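Local coordinates for uncharacterized protein (Bacteroides dorei DSM 17855, PDB 5TGF) that is a putative serine beta-lactamase-related hydrolase that also binds calcium and whose natural substrate is not established, at residues Cys32-Asp37 / Asp300-Phe305; Leu100-His106 / Met152-Met158; Pro27-Ile31 / Lys43-Thr49. All coordinates share one frame; numbering follows the deposited sequence.

Contact 1: Cys32-Asp37 / Asp300-Phe305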
# COMPACT_ATOMS: atom_id res chain seq x y z
N CYS A 32 -10.29 11.24 7.43
CA CYS A 32 -10.26 12.53 6.71
C CYS A 32 -10.62 12.30 5.24
O CYS A 32 -10.08 11.37 4.62
CB CYS A 32 -8.88 13.17 6.84
SG CYS A 32 -8.75 14.82 6.06
N VAL A 33 -11.57 13.08 4.73
CA VAL A 33 -12.02 13.03 3.33
C VAL A 33 -11.84 14.41 2.70
O VAL A 33 -12.33 15.41 3.25
CB VAL A 33 -13.50 12.61 3.19
CG1 VAL A 33 -13.93 12.58 1.73
CG2 VAL A 33 -13.76 11.27 3.89
N VAL A 34 -11.12 14.46 1.58
CA VAL A 34 -10.79 15.70 0.92
C VAL A 34 -11.32 15.65 -0.50
O VAL A 34 -11.11 14.64 -1.21
CB VAL A 34 -9.27 15.93 0.87
CG1 VAL A 34 -8.91 17.26 0.22
CG2 VAL A 34 -8.70 15.87 2.29
N LYS A 35 -12.04 16.70 -0.91
CA LYS A 35 -12.58 16.76 -2.29
C LYS A 35 -12.15 18.05 -2.94
O LYS A 35 -12.30 19.13 -2.35
CB LYS A 35 -14.10 16.65 -2.33
CG LYS A 35 -14.68 16.82 -3.74
CD LYS A 35 -16.20 16.68 -3.72
CE LYS A 35 -16.80 16.35 -5.09
NZ LYS A 35 -16.60 17.44 -6.06
N ASN A 36 -11.54 17.93 -4.11
CA ASN A 36 -11.03 19.09 -4.84
C ASN A 36 -10.23 20.01 -3.88
O ASN A 36 -10.43 21.22 -3.87
CB ASN A 36 -12.20 19.83 -5.55
CG ASN A 36 -12.90 18.96 -6.59
OD1 ASN A 36 -14.13 18.89 -6.63
ND2 ASN A 36 -12.14 18.26 -7.42
N ASP A 37 -9.40 19.38 -3.04
CA ASP A 37 -8.52 20.06 -2.06
C ASP A 37 -9.20 20.83 -0.91
O ASP A 37 -8.54 21.61 -0.24
CB ASP A 37 -7.52 20.95 -2.78
CG ASP A 37 -6.64 20.15 -3.72
OD1 ASP A 37 -6.06 19.13 -3.25
OD2 ASP A 37 -6.59 20.48 -4.92
N ASP A 300 -14.59 11.19 -8.47
CA ASP A 300 -15.09 12.03 -7.36
C ASP A 300 -14.22 13.25 -7.08
O ASP A 300 -14.66 14.17 -6.46
CB ASP A 300 -15.18 11.25 -6.05
CG ASP A 300 -16.13 10.06 -6.10
OD1 ASP A 300 -17.02 10.08 -6.98
OD2 ASP A 300 -15.98 9.12 -5.25
N GLY A 301 -12.95 13.19 -7.47
CA GLY A 301 -11.95 14.18 -7.07
C GLY A 301 -11.59 14.10 -5.58
O GLY A 301 -11.31 15.12 -4.95
N VAL A 302 -11.64 12.88 -5.04
CA VAL A 302 -11.52 12.63 -3.62
C VAL A 302 -10.22 11.87 -3.29
O VAL A 302 -9.80 10.95 -4.03
CB VAL A 302 -12.74 11.81 -3.13
CG1 VAL A 302 -12.44 11.13 -1.83
CG2 VAL A 302 -13.98 12.69 -2.96
N TYR A 303 -9.58 12.26 -2.18
CA TYR A 303 -8.73 11.33 -1.45
C TYR A 303 -9.14 11.27 0.02
O TYR A 303 -9.71 12.22 0.56
CB TYR A 303 -7.24 11.63 -1.66
CG TYR A 303 -6.78 12.98 -1.17
CD1 TYR A 303 -6.25 13.12 0.09
CD2 TYR A 303 -6.83 14.11 -1.99
CE1 TYR A 303 -5.84 14.34 0.57
CE2 TYR A 303 -6.36 15.34 -1.54
CZ TYR A 303 -5.88 15.43 -0.24
OH TYR A 303 -5.44 16.61 0.30
N GLY A 304 -9.01 10.08 0.62
CA GLY A 304 -9.32 9.89 2.01
C GLY A 304 -8.50 8.80 2.69
O GLY A 304 -7.90 7.90 2.05
N PHE A 305 -8.63 8.76 4.00
CA PHE A 305 -7.92 7.75 4.78
C PHE A 305 -8.71 7.50 6.04
O PHE A 305 -9.04 8.45 6.77
CB PHE A 305 -6.50 8.21 5.09
CG PHE A 305 -5.67 7.19 5.84
CD1 PHE A 305 -5.69 5.85 5.47
CD2 PHE A 305 -4.76 7.60 6.80
CE1 PHE A 305 -4.87 4.92 6.08
CE2 PHE A 305 -3.95 6.68 7.44
CZ PHE A 305 -4.02 5.33 7.10
O HOH W 1 -8.91 16.41 -3.50
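Cys32 pairs with Phe305 through two backbone hydrogen bonds, its N giving to Phe305 O at 3.1 Å and its O taking from Phe305 N. The side chains of Cys32 and Phe305 leave on the same face of the sheet, and the Phe305 ring stacks on Tyr210 of helix 207-218. Val33 faces the other way, opposite Gly304, in a non-hydrogen-bonded pair that brings the two CA atoms to 4.3 Å. Its CG1 meets CG1 of Val302 at 4.1 Å, the two valines crossing obliquely, with Val333 of helix 328-337 packed on Val33.

Val34 and Tyr303 form the next hydrogen-bonded pair; Val34 N gives a hydrogen bond of 2.8 Å to Tyr303 O. The two side chains lie alongside, pointing the same way, and Val34 CB sits over one face of the phenol ring, 3.8 Å from its centroid. With its CG between the backbone N and the carbonyl carbon (chi1 62°), Tyr303 turns this face to the valine; CG1 lies by the CE2 side of the hydroxyl end and CG2 by the CE1 side. These antiparallel strands, 28-35 and 302-307, are neighbours in the central sheet of the serine beta-lactamase fold, here joining a strand from near the start of the chain to one from near its end, with helices packed on both faces.

Lys35 runs its aliphatic chain alongside the Asp300 carbonyl, CE 3.3 Å from Asp300 O, and the bend at its last torsion brings NZ to Asn36 OD1. Beyond the strand, Asn36 N gives a 2.9 Å hydrogen bond to Gly301 O. Gly301 belongs with Val302 to a G1 beta bulge against Asn297. A water bridges Gly301 O to Asp37 N, while Asp37 OD1, near the edge of the Tyr303 ring, is held by His219.

Contact 2: Leu100-His106 / Met152-Met158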
# COMPACT_ATOMS: atom_id res chain seq x y z
N LEU A 100 11.89 -5.55 -11.27
CA LEU A 100 11.46 -4.74 -10.15
C LEU A 100 9.93 -4.53 -10.14
O LEU A 100 9.30 -4.63 -9.10
CB LEU A 100 12.19 -3.41 -10.16
CG LEU A 100 11.75 -2.37 -9.15
CD1 LEU A 100 11.91 -2.85 -7.70
CD2 LEU A 100 12.53 -1.09 -9.40
N ARG A 101 9.36 -4.24 -11.30
CA ARG A 101 7.91 -4.04 -11.39
C ARG A 101 7.13 -5.32 -11.05
O ARG A 101 5.98 -5.24 -10.58
CB ARG A 101 7.52 -3.54 -12.78
CG ARG A 101 7.82 -4.49 -13.92
CD ARG A 101 7.20 -3.94 -15.21
NE ARG A 101 7.55 -4.72 -16.38
CZ ARG A 101 7.00 -5.87 -16.74
NH1 ARG A 101 6.01 -6.42 -16.06
NH2 ARG A 101 7.46 -6.47 -17.82
N GLN A 102 7.75 -6.49 -11.25
CA GLN A 102 7.09 -7.77 -10.92
C GLN A 102 7.08 -8.01 -9.42
O GLN A 102 6.10 -8.55 -8.87
CB GLN A 102 7.74 -8.96 -11.62
CG GLN A 102 7.47 -8.93 -13.12
CD GLN A 102 8.26 -9.95 -13.94
OE1 GLN A 102 9.36 -10.35 -13.59
NE2 GLN A 102 7.71 -10.31 -15.09
N LEU A 103 8.17 -7.64 -8.77
CA LEU A 103 8.24 -7.71 -7.31
C LEU A 103 7.10 -6.91 -6.68
O LEU A 103 6.43 -7.38 -5.78
CB LEU A 103 9.62 -7.21 -6.80
CG LEU A 103 10.85 -8.04 -7.20
CD1 LEU A 103 12.16 -7.29 -6.92
CD2 LEU A 103 10.87 -9.41 -6.54
N LEU A 104 6.87 -5.70 -7.18
CA LEU A 104 5.94 -4.78 -6.54
C LEU A 104 4.48 -4.98 -6.97
O LEU A 104 3.63 -4.19 -6.59
CB LEU A 104 6.37 -3.35 -6.84
CG LEU A 104 7.65 -2.86 -6.19
CD1 LEU A 104 8.18 -1.61 -6.86
CD2 LEU A 104 7.45 -2.61 -4.72
N SER A 105 4.23 -5.94 -7.87
CA SER A 105 2.89 -6.19 -8.37
C SER A 105 2.38 -7.58 -8.00
O SER A 105 1.34 -7.99 -8.48
CB SER A 105 2.85 -6.01 -9.88
OG SER A 105 3.69 -6.96 -10.53
N HIS A 106 3.09 -8.26 -7.09
CA HIS A 106 2.74 -9.59 -6.65
C HIS A 106 2.74 -10.63 -7.77
O HIS A 106 1.92 -11.56 -7.75
CB HIS A 106 1.40 -9.56 -5.93
CG HIS A 106 1.39 -8.60 -4.79
ND1 HIS A 106 2.24 -8.74 -3.71
CD2 HIS A 106 0.73 -7.43 -4.60
CE1 HIS A 106 2.09 -7.71 -2.89
NE2 HIS A 106 1.14 -6.94 -3.39
N MSE A 152 8.71 -7.73 -1.96
CA MSE A 152 8.94 -6.30 -1.76
C MSE A 152 10.19 -6.05 -0.96
O MSE A 152 10.76 -4.97 -1.04
CB MSE A 152 7.70 -5.59 -1.21
CG MSE A 152 6.68 -5.54 -2.35
SE MSE A 152 5.05 -4.63 -1.74
CE MSE A 152 5.82 -3.02 -0.94
N GLN A 153 10.60 -7.03 -0.14
CA GLN A 153 11.90 -6.91 0.55
C GLN A 153 13.03 -6.81 -0.44
O GLN A 153 13.93 -6.01 -0.27
CB GLN A 153 12.17 -8.08 1.50
CG GLN A 153 11.13 -8.30 2.56
CD GLN A 153 11.15 -7.25 3.62
OE1 GLN A 153 10.53 -6.18 3.48
NE2 GLN A 153 11.85 -7.53 4.71
N ILE A 154 12.97 -7.62 -1.48
CA ILE A 154 13.97 -7.60 -2.54
C ILE A 154 13.93 -6.26 -3.27
O ILE A 154 14.98 -5.64 -3.49
CB ILE A 154 13.76 -8.74 -3.54
CG1 ILE A 154 13.84 -10.10 -2.83
CG2 ILE A 154 14.77 -8.67 -4.67
CD1 ILE A 154 13.68 -11.25 -3.80
N ALA A 155 12.73 -5.80 -3.63
CA ALA A 155 12.54 -4.49 -4.27
C ALA A 155 13.16 -3.38 -3.44
O ALA A 155 13.90 -2.53 -3.98
CB ALA A 155 11.06 -4.19 -4.52
N GLY A 156 12.88 -3.37 -2.14
CA GLY A 156 13.46 -2.41 -1.25
C GLY A 156 15.00 -2.45 -1.23
O GLY A 156 15.64 -1.40 -1.16
N ARG A 157 15.57 -3.65 -1.22
CA ARG A 157 17.03 -3.81 -1.21
C ARG A 157 17.65 -3.28 -2.51
O ARG A 157 18.76 -2.72 -2.48
CB ARG A 157 17.40 -5.26 -1.00
CG ARG A 157 18.91 -5.54 -0.91
CD ARG A 157 19.57 -4.87 0.24
NE ARG A 157 21.03 -5.03 0.15
CZ ARG A 157 21.92 -4.11 0.48
NH1 ARG A 157 21.56 -2.94 0.98
NH2 ARG A 157 23.21 -4.37 0.31
N MSE A 158 16.95 -3.40 -3.63
CA MSE A 158 17.50 -2.91 -4.89
C MSE A 158 17.60 -1.38 -4.81
O MSE A 158 18.61 -0.80 -5.26
CB MSE A 158 16.70 -3.32 -6.11
CG MSE A 158 16.71 -4.83 -6.39
SE MSE A 158 15.29 -5.32 -7.65
CE MSE A 158 15.97 -4.65 -9.37
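Met152, a selenomethionine, meets Leu104 at about a right angle, its CG 3.8 Å from Leu104 CD2. The side chain is extended as far as SE and bends only at its last torsion (chi3 49°), which turns CE back to the same leucine methyl. SE also approaches the His106 ring obliquely, 5.3 Å from its centroid, a loose selenium-aromatic contact. Ile154 offers its CG2 branch to Leu103, touching CD1 at 3.7 Å with the two side chains again crossing nearly at right angles.

Ala155 CB rests against three leucines of the other segment. It is 3.6 Å from Leu100 CD1 and also touches Leu104 CD2 and Leu103 CB. The small side chain lets the short helix 100-103 come close, with the CA atoms of Leu100 and Ala155 6.0 Å apart. Ile68 of helix 60-74 adds to this cluster from outside.

Met158 completes the contact one turn further on. Its SE rests against Leu103 CD1 at 3.8 Å, and the bent end carries CE to Leu100 CB; Val83 and Trp86 of helix 83-86 pack on the same selenomethionine. The joint is buried and made mainly of apolar side chains.

Leu100 also lies beside Val72 and Leu77, which belong to a calcium site seen in a crystal structure of this protein, with no calcium bound to the present chain. At the other end, His106 and Met152 both touch Lys61, which with Ser58 and Tyr147 fits the SxxK and tyrosine pattern of the serine beta-lactamase and penicillin-binding protein family, placing this end of the helical core beside the putative active site.

Contact 3: Pro27-Ile31 / Lys43-Thr49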
# COMPACT_ATOMS: atom_id res chain seq x y z
N PRO A 27 -11.05 0.14 19.08
CA PRO A 27 -11.11 0.98 20.29
C PRO A 27 -11.19 2.47 19.94
O PRO A 27 -11.55 3.29 20.78
CB PRO A 27 -9.78 0.65 21.00
CG PRO A 27 -8.86 0.21 19.93
CD PRO A 27 -9.70 -0.40 18.85
N GLY A 28 -10.85 2.81 18.71
CA GLY A 28 -10.77 4.19 18.26
C GLY A 28 -10.47 4.17 16.77
O GLY A 28 -10.20 3.12 16.20
N GLY A 29 -10.50 5.34 16.16
CA GLY A 29 -10.21 5.48 14.75
C GLY A 29 -10.25 6.93 14.34
O GLY A 29 -10.69 7.78 15.12
N ALA A 30 -9.86 7.22 13.11
CA ALA A 30 -10.00 8.57 12.60
C ALA A 30 -10.12 8.54 11.09
O ALA A 30 -9.53 7.68 10.43
CB ALA A 30 -8.81 9.45 13.01
N ILE A 31 -10.82 9.53 10.56
CA ILE A 31 -10.97 9.66 9.12
C ILE A 31 -10.80 11.10 8.65
O ILE A 31 -11.08 12.06 9.40
CB ILE A 31 -12.32 9.10 8.69
CG1 ILE A 31 -12.38 9.01 7.18
CG2 ILE A 31 -13.47 9.93 9.24
CD1 ILE A 31 -13.37 8.00 6.69
N LYS A 43 -12.82 13.52 11.45
CA LYS A 43 -13.38 13.17 12.75
C LYS A 43 -12.57 12.06 13.37
O LYS A 43 -12.12 11.13 12.67
CB LYS A 43 -14.82 12.69 12.61
CG LYS A 43 -15.51 12.47 13.94
CD LYS A 43 -17.00 12.23 13.80
CE LYS A 43 -17.62 11.99 15.16
NZ LYS A 43 -19.05 11.59 15.04
N ALA A 44 -12.38 12.16 14.68
CA ALA A 44 -11.71 11.10 15.43
C ALA A 44 -12.72 10.44 16.36
O ALA A 44 -13.67 11.06 16.79
CB ALA A 44 -10.52 11.67 16.19
N TYR A 45 -12.54 9.15 16.59
CA TYR A 45 -13.46 8.32 17.39
C TYR A 45 -12.69 7.63 18.50
O TYR A 45 -11.49 7.34 18.38
CB TYR A 45 -14.11 7.25 16.51
CG TYR A 45 -14.96 7.77 15.37
CD1 TYR A 45 -14.37 8.27 14.21
CD2 TYR A 45 -16.35 7.78 15.45
CE1 TYR A 45 -15.13 8.74 13.16
CE2 TYR A 45 -17.12 8.27 14.40
CZ TYR A 45 -16.51 8.76 13.26
OH TYR A 45 -17.24 9.26 12.18
N GLY A 46 -13.38 7.35 19.60
CA GLY A 46 -12.78 6.69 20.74
C GLY A 46 -11.57 7.45 21.24
O GLY A 46 -11.63 8.66 21.40
N SER A 47 -10.47 6.74 21.43
CA SER A 47 -9.24 7.28 22.00
C SER A 47 -8.42 8.13 21.03
O SER A 47 -7.51 8.82 21.46
CB SER A 47 -8.36 6.12 22.53
OG SER A 47 -8.38 5.01 21.62
N PHE A 48 -8.72 8.08 19.74
CA PHE A 48 -7.80 8.57 18.71
C PHE A 48 -7.81 10.09 18.55
O PHE A 48 -8.82 10.74 18.80
CB PHE A 48 -8.18 7.97 17.34
CG PHE A 48 -7.55 6.65 17.06
CD1 PHE A 48 -7.46 5.67 18.04
CD2 PHE A 48 -6.99 6.40 15.82
CE1 PHE A 48 -6.88 4.44 17.77
CE2 PHE A 48 -6.41 5.18 15.54
CZ PHE A 48 -6.35 4.20 16.52
N THR A 49 -6.70 10.61 18.07
CA THR A 49 -6.60 11.92 17.44
C THR A 49 -5.99 11.78 16.06
O THR A 49 -5.52 10.70 15.69
CB THR A 49 -5.66 12.84 18.26
OG1 THR A 49 -4.30 12.39 18.13
CG2 THR A 49 -6.06 12.87 19.72
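Tyr45 O is gripped by two backbone N-H groups that reach it from opposite faces of its carbonyl plane: Gly29 N across the hairpin at 3.1 Å and Phe48 N from within the turn at 3.2 Å. The Gly29 donor stands well above that plane, 49° out of it, whereas the return bond from Tyr45 N to Gly29 O is shorter, at 2.7 Å. Ile31 and Lys43 make the second hydrogen-bonded pair, Ile31 N bonding Lys43 O at 2.9 Å. Between these pairs, Ala30 and Ala44 bring their CB atoms to 4.2 Å on the other side of the sheet.

Phe48 folds back over the partner strand and lays one ring face on the glycine backbone. Gly29 N lies 3.4 Å above the ring plane, toward the rim, with Gly28 C beside it, and Gly29 CA makes a CH-pi contact 3.9 Å from the ring centroid. Two glycines without side chains allow this close approach.

Tyr45 leaves from the opposite side of the strand to Ala44, with CG anti to the carbonyl carbon (chi1 -62°), and presents its ring edge to Gly29 O, which lies in the ring plane. Ile31 CG2 comes near the same edge at CE1. Helix 11-22 packs against this face: Ile17 touches both Ile31 and Tyr45, and Asp14 OD1 is hydrogen-bonded to Tyr45 OH and forms a salt bridge with Lys43 NZ.

The type II' turn from Tyr45 to Phe48, with Gly46 at positive phi, leads the chain away from the open end of the antiparallel beta hairpin 28-35/38-46, whose second strand forms one border of the family's central sheet.

Overall arrangement
Contacts 1 and 3 share strand 28-35 and use its two ends: contact 1 joins it to strand 302-307, contact 3 to strand 38-46 on its other side, and they touch where Phe305 O meets Ile31 CG1. Both rest on antiparallel backbone hydrogen bonds, yet contact 1 is largely buried in the sheet, whereas contact 3 lies at its border and is partly exposed. Contact 2 lies on the opposite side of the chain's centre, its centre about 29 Å from that of contact 1; it belongs to the helical part, is fully buried, and relies on apolar side chains. Along the chain it is nested within the loop that contact 1 closes.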